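Local coordinates for xyloglucan-specific endo-beta-1,4-glucanase BoGH9A (Bacteroides ovatus, PDB 6DHT), which hydrolyses internal beta-1,4-glucosidic linkages in the backbone of xyloglucan, releasing xyloglucan oligosaccharides, at residues T371-G376 with G448-Y453; I183-S188 with G382-L387. All blocks are in the same frame, centred on the assembly; numbering follows the deposited sequence.

From the N terminus, the chain reaches I183-S188 on helix 176-192 first and later the loop T371-G376. G382-L387 follows on helix 379-386 and closes contact 2 across 193 intervening residues. G448-Y453 on helix 439-458 comes last, closing contact 1 over 71 residues. The segments alternate, so the two closures cross instead of nesting. Together they join one loop and three helices of the glycosidase domain. Their centres lie about 10 Å apart and they touch directly: the Y453 ring of contact 1 stacks on F384 of contact 2, with Y453 CZ 3.3 Å from F384 CG, while P373 meets L185.

Contact 1. Residues T371-G376 with G448-Y453; sequences TAPGWG and GVSLMY. With CA (calcium ion), chain C.
In the (alpha/alpha)6 barrel of this GH9 catalytic domain, the loop between helices 356-364 and 379-386 lays A372 and P373 against S450 on helix 439-458. The contact is small, burying 86 Å² in all, and the two backbones come nearest at A372 CA and S450 CA, 6.3 Å apart. Both loop residues have polyproline II backbone angles, and two carbons reach the same hydroxyl: A372 CB is 3.9 Å from S450 OG, and P373 CD is 4.0 Å from it. These are van der Waals contacts. The hydroxyl finds its polar partners just beyond the two segments, in N446 O one helical turn earlier and Y370 OH. With OG anti to its own carbonyl carbon (chi1 -56°), S450 can use both, so the loop is tied to the helix through the residue that precedes T371. A weak hydrogen bond from N446 ND2 to P373 O adds a second link. At the far end of the loop, G376 O binds a calcium ion at 2.4 Å, a site that also takes a water and D335, H337, D340 and E341. V449 packs on A559 of helix 551-567, A372 and S450 both meet Y411 of helix 395-416, and P373 rests on Y181 of helix 176-192.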
ATOM      1  N   THR A 371     -14.214   0.066  -8.160  1.00 17.35           N
ATOM      2  CA  THR A 371     -13.689  -0.979  -7.273  1.00 18.04           C
ATOM      3  C   THR A 371     -12.396  -0.440  -6.703  1.00 19.42           C
ATOM      4  O   THR A 371     -11.715   0.337  -7.350  1.00 17.80           O
ATOM      5  CB  THR A 371     -13.393  -2.279  -8.024  1.00 21.07           C
ATOM      6  OG1 THR A 371     -12.536  -2.002  -9.130  1.00 21.81           O
ATOM      7  CG2 THR A 371     -14.677  -2.908  -8.534  1.00 23.05           C
ATOM      8  N   ALA A 372     -12.053  -0.851  -5.486  1.00 19.65           N
ATOM      9  CA  ALA A 372     -10.852  -0.349  -4.825  1.00 17.45           C
ATOM     10  C   ALA A 372      -9.625  -0.774  -5.612  1.00 16.98           C
ATOM     11  O   ALA A 372      -9.657  -1.789  -6.330  1.00 19.27           O
ATOM     12  CB  ALA A 372     -10.781  -0.897  -3.402  1.00 18.50           C
ATOM     13  N   PRO A 373      -8.525  -0.017  -5.481  1.00 15.79           N
ATOM     14  CA  PRO A 373      -7.294  -0.390  -6.182  1.00 16.68           C
ATOM     15  C   PRO A 373      -6.677  -1.695  -5.671  1.00 15.43           C
ATOM     16  O   PRO A 373      -6.811  -2.026  -4.491  1.00 16.86           O
ATOM     17  CB  PRO A 373      -6.377   0.826  -5.933  1.00 14.89           C
ATOM     18  CG  PRO A 373      -6.871   1.410  -4.654  1.00 14.66           C
ATOM     19  CD  PRO A 373      -8.369   1.218  -4.693  1.00 15.78           C
ATOM     20  N   GLY A 374      -6.021  -2.407  -6.577  1.00 14.76           N
ATOM     21  CA  GLY A 374      -5.192  -3.556  -6.255  1.00 16.16           C
ATOM     22  C   GLY A 374      -4.225  -3.794  -7.387  1.00 15.48           C
ATOM     23  O   GLY A 374      -4.408  -3.281  -8.487  1.00 16.10           O
ATOM     24  N   TRP A 375      -3.187  -4.587  -7.134  1.00 15.55           N
ATOM     25  CA  TRP A 375      -2.125  -4.733  -8.119  1.00 14.61           C
ATOM     26  C   TRP A 375      -2.607  -5.176  -9.503  1.00 14.70           C
ATOM     27  O   TRP A 375      -2.041  -4.780 -10.507  1.00 18.03           O
ATOM     28  CB  TRP A 375      -0.988  -5.629  -7.614  1.00 17.69           C
ATOM     29  CG  TRP A 375      -1.336  -7.080  -7.367  1.00 18.08           C
ATOM     30  CD1 TRP A 375      -1.596  -7.649  -6.164  1.00 20.40           C
ATOM     31  CD2 TRP A 375      -1.448  -8.133  -8.348  1.00 19.64           C
ATOM     32  NE1 TRP A 375      -1.846  -9.005  -6.325  1.00 23.25           N
ATOM     33  CE2 TRP A 375      -1.767  -9.316  -7.656  1.00 20.69           C
ATOM     34  CE3 TRP A 375      -1.299  -8.186  -9.734  1.00 18.64           C
ATOM     35  CZ2 TRP A 375      -1.949 -10.548  -8.312  1.00 21.19           C
ATOM     36  CZ3 TRP A 375      -1.480  -9.412 -10.387  1.00 21.44           C
ATOM     37  CH2 TRP A 375      -1.804 -10.564  -9.669  1.00 18.90           C
ATOM     38  N   GLY A 376      -3.656  -5.990  -9.534  1.00 18.57           N
ATOM     39  CA  GLY A 376      -4.169  -6.526 -10.784  1.00 20.15           C
ATOM     40  C   GLY A 376      -5.426  -5.830 -11.266  1.00 18.83           C
ATOM     41  O   GLY A 376      -5.986  -6.180 -12.304  1.00 20.30           O
ATOM     42  N   GLY A 448     -10.550   2.242   2.830  1.00 12.54           N
ATOM     43  CA  GLY A 448     -10.263   3.527   3.447  1.00 12.51           C
ATOM     44  C   GLY A 448      -9.808   4.591   2.469  1.00 13.44           C
ATOM     45  O   GLY A 448     -10.283   5.717   2.519  1.00 13.16           O
ATOM     46  N   VAL A 449      -8.869   4.243   1.595  1.00 13.20           N
ATOM     47  CA  VAL A 449      -8.373   5.175   0.577  1.00 12.13           C
ATOM     48  C   VAL A 449      -9.547   5.638  -0.299  1.00 13.02           C
ATOM     49  O   VAL A 449      -9.666   6.831  -0.616  1.00 12.35           O
ATOM     50  CB  VAL A 449      -7.275   4.523  -0.286  1.00 12.44           C
ATOM     51  CG1 VAL A 449      -6.891   5.423  -1.463  1.00 14.59           C
ATOM     52  CG2 VAL A 449      -6.034   4.235   0.527  1.00 13.17           C
ATOM     53  N   SER A 450     -10.382   4.697  -0.721  1.00 13.00           N
ATOM     54  CA  SER A 450     -11.561   4.990  -1.545  1.00 11.99           C
ATOM     55  C   SER A 450     -12.507   5.961  -0.830  1.00 13.23           C
ATOM     56  O   SER A 450     -13.019   6.936  -1.426  1.00 14.16           O
ATOM     57  CB  SER A 450     -12.269   3.710  -1.946  1.00 12.04           C
ATOM     58  OG  SER A 450     -11.402   2.830  -2.609  1.00 15.31           O
ATOM     59  N   LEU A 451     -12.741   5.729   0.463  1.00 13.67           N
ATOM     60  CA  LEU A 451     -13.590   6.631   1.256  1.00 12.98           C
ATOM     61  C   LEU A 451     -12.983   8.005   1.394  1.00 15.25           C
ATOM     62  O   LEU A 451     -13.697   9.016   1.374  1.00 14.08           O
ATOM     63  CB  LEU A 451     -13.830   5.999   2.643  1.00 13.82           C
ATOM     64  CG  LEU A 451     -14.743   4.780   2.609  1.00 14.62           C
ATOM     65  CD1 LEU A 451     -14.673   4.016   3.919  1.00 16.68           C
ATOM     66  CD2 LEU A 451     -16.195   5.200   2.306  1.00 18.44           C
ATOM     67  N   MET A 452     -11.673   8.081   1.555  1.00 13.54           N
ATOM     68  CA  MET A 452     -10.992   9.355   1.619  1.00 14.46           C
ATOM     69  C   MET A 452     -11.195  10.128   0.293  1.00 14.54           C
ATOM     70  O   MET A 452     -11.480  11.332   0.286  1.00 13.83           O
ATOM     71  CB  MET A 452      -9.509   9.088   1.958  1.00 17.07           C
ATOM     72  CG  MET A 452      -8.625  10.301   2.118  1.00 14.71           C
ATOM     73  SD  MET A 452      -8.109  11.073   0.568  1.00 15.60           S
ATOM     74  CE  MET A 452      -7.119   9.736  -0.136  1.00 17.06           C
ATOM     75  N   TYR A 453     -11.062   9.442  -0.840  1.00 14.25           N
ATOM     76  CA  TYR A 453     -11.352  10.095  -2.113  1.00 15.24           C
ATOM     77  C   TYR A 453     -12.809  10.537  -2.191  1.00 16.40           C
ATOM     78  O   TYR A 453     -13.106  11.614  -2.703  1.00 14.69           O
ATOM     79  CB  TYR A 453     -11.072   9.173  -3.299  1.00 14.13           C
ATOM     80  CG  TYR A 453      -9.647   9.244  -3.822  1.00 15.45           C
ATOM     81  CD1 TYR A 453      -9.272  10.211  -4.741  1.00 15.84           C
ATOM     82  CD2 TYR A 453      -8.680   8.373  -3.362  1.00 15.74           C
ATOM     83  CE1 TYR A 453      -7.962  10.286  -5.208  1.00 16.40           C
ATOM     84  CE2 TYR A 453      -7.372   8.431  -3.818  1.00 14.73           C
ATOM     85  CZ  TYR A 453      -7.025   9.399  -4.732  1.00 15.01           C
ATOM     86  OH  TYR A 453      -5.728   9.485  -5.206  1.00 15.67           O
TER
HETATM   87 CA    CA C 602      -6.016  -6.168 -14.668  1.00 19.51          CA
HETATM   88  O   HOH W   1      -7.690  -7.822 -13.935  1.00 26.14           O

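Contact 2. Residues I183-S188 with G382-L387; sequences IGLMQS and GIFAWL
S188 and F384 mark the closest backbone approach of two helices that run in the same general direction, their CA atoms 6.8 Å apart. One is helix 176-192, the other the last turns of helix 379-386, and both belong to the (alpha/alpha)6 barrel characteristic of GH9 glucanases. No hydrogen bond crosses between the segments. Instead, one aromatic side chain spans the gap, and the contact is buried, with 94 Å² of surface lost in total.

F384 points its CB toward the other helix, and CG stands anti to the carbonyl carbon (chi1 -61°), which carries the ring across to L185 and S188. L185 CD1 comes to the edge of the ring, near its plane, 4.2 Å from F384 CE2. For this leucine CG lies anti to the backbone N (chi1 178°), and that extension brings the branch to the aromatic although its CB does not face F384. S188 approaches obliquely, its CB 4.0 Å from F384 CD2, and S188 OG is equally distant from that same ring carbon. A single ring carbon thus meets both the methylene and the hydroxyl of the serine.

Two tyrosines pack nearby: Y370 of the preceding loop lies on F384, and Y453 of helix 439-458 brings its OH to 3.4 Å from S188 CB. S188 also touches Q277 of helix 265-281.

Although S188 OG borders an aromatic ring, its hydroxyl hydrogen is spent within its own helix. It donates to G184 O over 2.7 Å. The C=O...donor angle is 148°, with the donor tilted from the carbonyl plane, and that same oxygen also accepts a bond from Q277 NE2.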
ATOM      1  N   ILE A 183       3.907   2.262  -6.782  1.00 10.92           N
ATOM      2  CA  ILE A 183       4.270   3.648  -7.036  1.00 11.33           C
ATOM      3  C   ILE A 183       3.051   4.411  -7.549  1.00 11.41           C
ATOM      4  O   ILE A 183       2.785   5.517  -7.096  1.00 11.51           O
ATOM      5  CB  ILE A 183       5.397   3.720  -8.049  1.00 11.71           C
ATOM      6  CG1 ILE A 183       6.674   3.080  -7.514  1.00 11.94           C
ATOM      7  CG2 ILE A 183       5.645   5.154  -8.405  1.00 12.08           C
ATOM      8  CD1 ILE A 183       7.701   2.760  -8.563  1.00 15.08           C
ATOM      9  N   GLY A 184       2.277   3.805  -8.446  1.00 11.39           N
ATOM     10  CA  GLY A 184       1.102   4.462  -8.985  1.00 12.36           C
ATOM     11  C   GLY A 184       0.107   4.886  -7.904  1.00 11.34           C
ATOM     12  O   GLY A 184      -0.459   5.981  -7.968  1.00 11.76           O
ATOM     13  N   LEU A 185      -0.064   4.031  -6.902  1.00 11.64           N
ATOM     14  CA  LEU A 185      -0.966   4.322  -5.795  1.00 11.66           C
ATOM     15  C   LEU A 185      -0.382   5.427  -4.911  1.00 11.16           C
ATOM     16  O   LEU A 185      -1.082   6.398  -4.592  1.00 10.98           O
ATOM     17  CB  LEU A 185      -1.231   3.048  -4.975  1.00 11.12           C
ATOM     18  CG  LEU A 185      -2.126   3.259  -3.747  1.00 11.93           C
ATOM     19  CD1 LEU A 185      -3.484   3.823  -4.123  1.00 12.37           C
ATOM     20  CD2 LEU A 185      -2.274   1.948  -3.003  1.00 13.05           C
ATOM     21  N   MET A 186       0.887   5.312  -4.525  1.00 11.34           N
ATOM     22  CA  MET A 186       1.480   6.293  -3.637  1.00 10.77           C
ATOM     23  C   MET A 186       1.540   7.651  -4.312  1.00 10.83           C
ATOM     24  O   MET A 186       1.293   8.681  -3.674  1.00 11.68           O
ATOM     25  CB  MET A 186       2.840   5.851  -3.110  1.00 11.28           C
ATOM     26  CG  MET A 186       2.725   4.660  -2.166  1.00 10.59           C
ATOM     27  SD  MET A 186       4.281   4.118  -1.469  1.00 12.09           S
ATOM     28  CE  MET A 186       4.980   3.248  -2.832  1.00 11.77           C
ATOM     29  N   GLN A 187       1.868   7.663  -5.592  1.00 11.19           N
ATOM     30  CA  GLN A 187       1.932   8.922  -6.350  1.00 10.70           C
ATOM     31  C   GLN A 187       0.553   9.511  -6.621  1.00 11.93           C
ATOM     32  O   GLN A 187       0.433  10.720  -6.887  1.00 12.04           O
ATOM     33  CB  GLN A 187       2.781   8.737  -7.640  1.00 10.97           C
ATOM     34  CG  GLN A 187       4.251   8.604  -7.290  1.00 12.75           C
ATOM     35  CD  GLN A 187       5.250   8.624  -8.446  1.00 12.58           C
ATOM     36  OE1 GLN A 187       6.431   8.846  -8.190  1.00 14.94           O
ATOM     37  NE2 GLN A 187       4.819   8.333  -9.660  1.00 12.39           N
ATOM     38  N   SER A 188      -0.510   8.715  -6.565  1.00 12.25           N
ATOM     39  CA  SER A 188      -1.872   9.260  -6.631  1.00 12.48           C
ATOM     40  C   SER A 188      -2.109  10.116  -5.380  1.00 12.48           C
ATOM     41  O   SER A 188      -2.595  11.256  -5.465  1.00 13.34           O
ATOM     42  CB  SER A 188      -2.927   8.146  -6.703  1.00 13.09           C
ATOM     43  OG  SER A 188      -2.771   7.355  -7.872  1.00 14.04           O
ATOM     44  N   GLY A 382      -6.715   4.924 -12.513  1.00 13.75           N
ATOM     45  CA  GLY A 382      -7.140   5.761 -13.621  1.00 13.16           C
ATOM     46  C   GLY A 382      -8.216   6.732 -13.185  1.00 14.11           C
ATOM     47  O   GLY A 382      -8.222   7.915 -13.579  1.00 14.33           O
ATOM     48  N   ILE A 383      -9.158   6.240 -12.380  1.00 13.96           N
ATOM     49  CA  ILE A 383     -10.247   7.062 -11.870  1.00 14.72           C
ATOM     50  C   ILE A 383      -9.678   8.217 -11.040  1.00 15.12           C
ATOM     51  O   ILE A 383     -10.098   9.387 -11.193  1.00 13.99           O
ATOM     52  CB  ILE A 383     -11.249   6.222 -11.052  1.00 14.61           C
ATOM     53  CG1 ILE A 383     -12.024   5.303 -11.993  1.00 16.10           C
ATOM     54  CG2 ILE A 383     -12.191   7.098 -10.268  1.00 16.56           C
ATOM     55  CD1 ILE A 383     -12.900   4.291 -11.317  1.00 20.42           C
ATOM     56  N   PHE A 384      -8.704   7.923 -10.173  1.00 14.33           N
ATOM     57  CA  PHE A 384      -8.155   8.975  -9.339  1.00 13.64           C
ATOM     58  C   PHE A 384      -7.556  10.095 -10.202  1.00 14.82           C
ATOM     59  O   PHE A 384      -7.669  11.281  -9.867  1.00 14.38           O
ATOM     60  CB  PHE A 384      -7.066   8.452  -8.372  1.00 13.37           C
ATOM     61  CG  PHE A 384      -7.517   7.402  -7.366  1.00 14.95           C
ATOM     62  CD1 PHE A 384      -8.830   7.248  -6.970  1.00 14.53           C
ATOM     63  CD2 PHE A 384      -6.568   6.531  -6.847  1.00 14.15           C
ATOM     64  CE1 PHE A 384      -9.165   6.259  -6.050  1.00 14.66           C
ATOM     65  CE2 PHE A 384      -6.903   5.567  -5.922  1.00 14.34           C
ATOM     66  CZ  PHE A 384      -8.196   5.433  -5.531  1.00 14.17           C
ATOM     67  N   ALA A 385      -6.932   9.705 -11.312  1.00 13.92           N
ATOM     68  CA  ALA A 385      -6.333  10.674 -12.225  1.00 13.84           C
ATOM     69  C   ALA A 385      -7.402  11.588 -12.838  1.00 14.60           C
ATOM     70  O   ALA A 385      -7.266  12.801 -12.824  1.00 17.53           O
ATOM     71  CB  ALA A 385      -5.563   9.954 -13.296  1.00 16.47           C
ATOM     72  N   TRP A 386      -8.488  10.996 -13.326  1.00 14.84           N
ATOM     73  CA  TRP A 386      -9.614  11.781 -13.852  1.00 14.47           C
ATOM     74  C   TRP A 386     -10.264  12.711 -12.819  1.00 16.19           C
ATOM     75  O   TRP A 386     -10.780  13.769 -13.185  1.00 17.85           O
ATOM     76  CB  TRP A 386     -10.672  10.837 -14.444  1.00 15.87           C
ATOM     77  CG  TRP A 386     -10.292  10.344 -15.806  1.00 15.31           C
ATOM     78  CD1 TRP A 386      -9.687   9.184 -16.113  1.00 15.38           C
ATOM     79  CD2 TRP A 386     -10.514  11.025 -17.048  1.00 15.79           C
ATOM     80  NE1 TRP A 386      -9.477   9.090 -17.474  1.00 15.56           N
ATOM     81  CE2 TRP A 386     -10.008  10.209 -18.065  1.00 15.01           C
ATOM     82  CE3 TRP A 386     -11.101  12.255 -17.392  1.00 16.30           C
ATOM     83  CZ2 TRP A 386     -10.042  10.588 -19.408  1.00 16.04           C
ATOM     84  CZ3 TRP A 386     -11.150  12.618 -18.720  1.00 17.59           C
ATOM     85  CH2 TRP A 386     -10.627  11.791 -19.713  1.00 17.69           C
ATOM     86  N   LEU A 387     -10.237  12.334 -11.539  1.00 15.36           N
ATOM     87  CA  LEU A 387     -10.900  13.102 -10.482  1.00 17.59           C
ATOM     88  C   LEU A 387      -9.995  14.162  -9.856  1.00 18.25           C
ATOM     89  O   LEU A 387     -10.431  14.915  -8.992  1.00 20.86           O
ATOM     90  CB  LEU A 387     -11.397  12.168  -9.380  1.00 19.01           C
ATOM     91  CG  LEU A 387     -12.488  11.180  -9.767  1.00 19.32           C
ATOM     92  CD1 LEU A 387     -12.779  10.302  -8.564  1.00 24.75           C
ATOM     93  CD2 LEU A 387     -13.751  11.842 -10.263  1.00 25.18           C
TER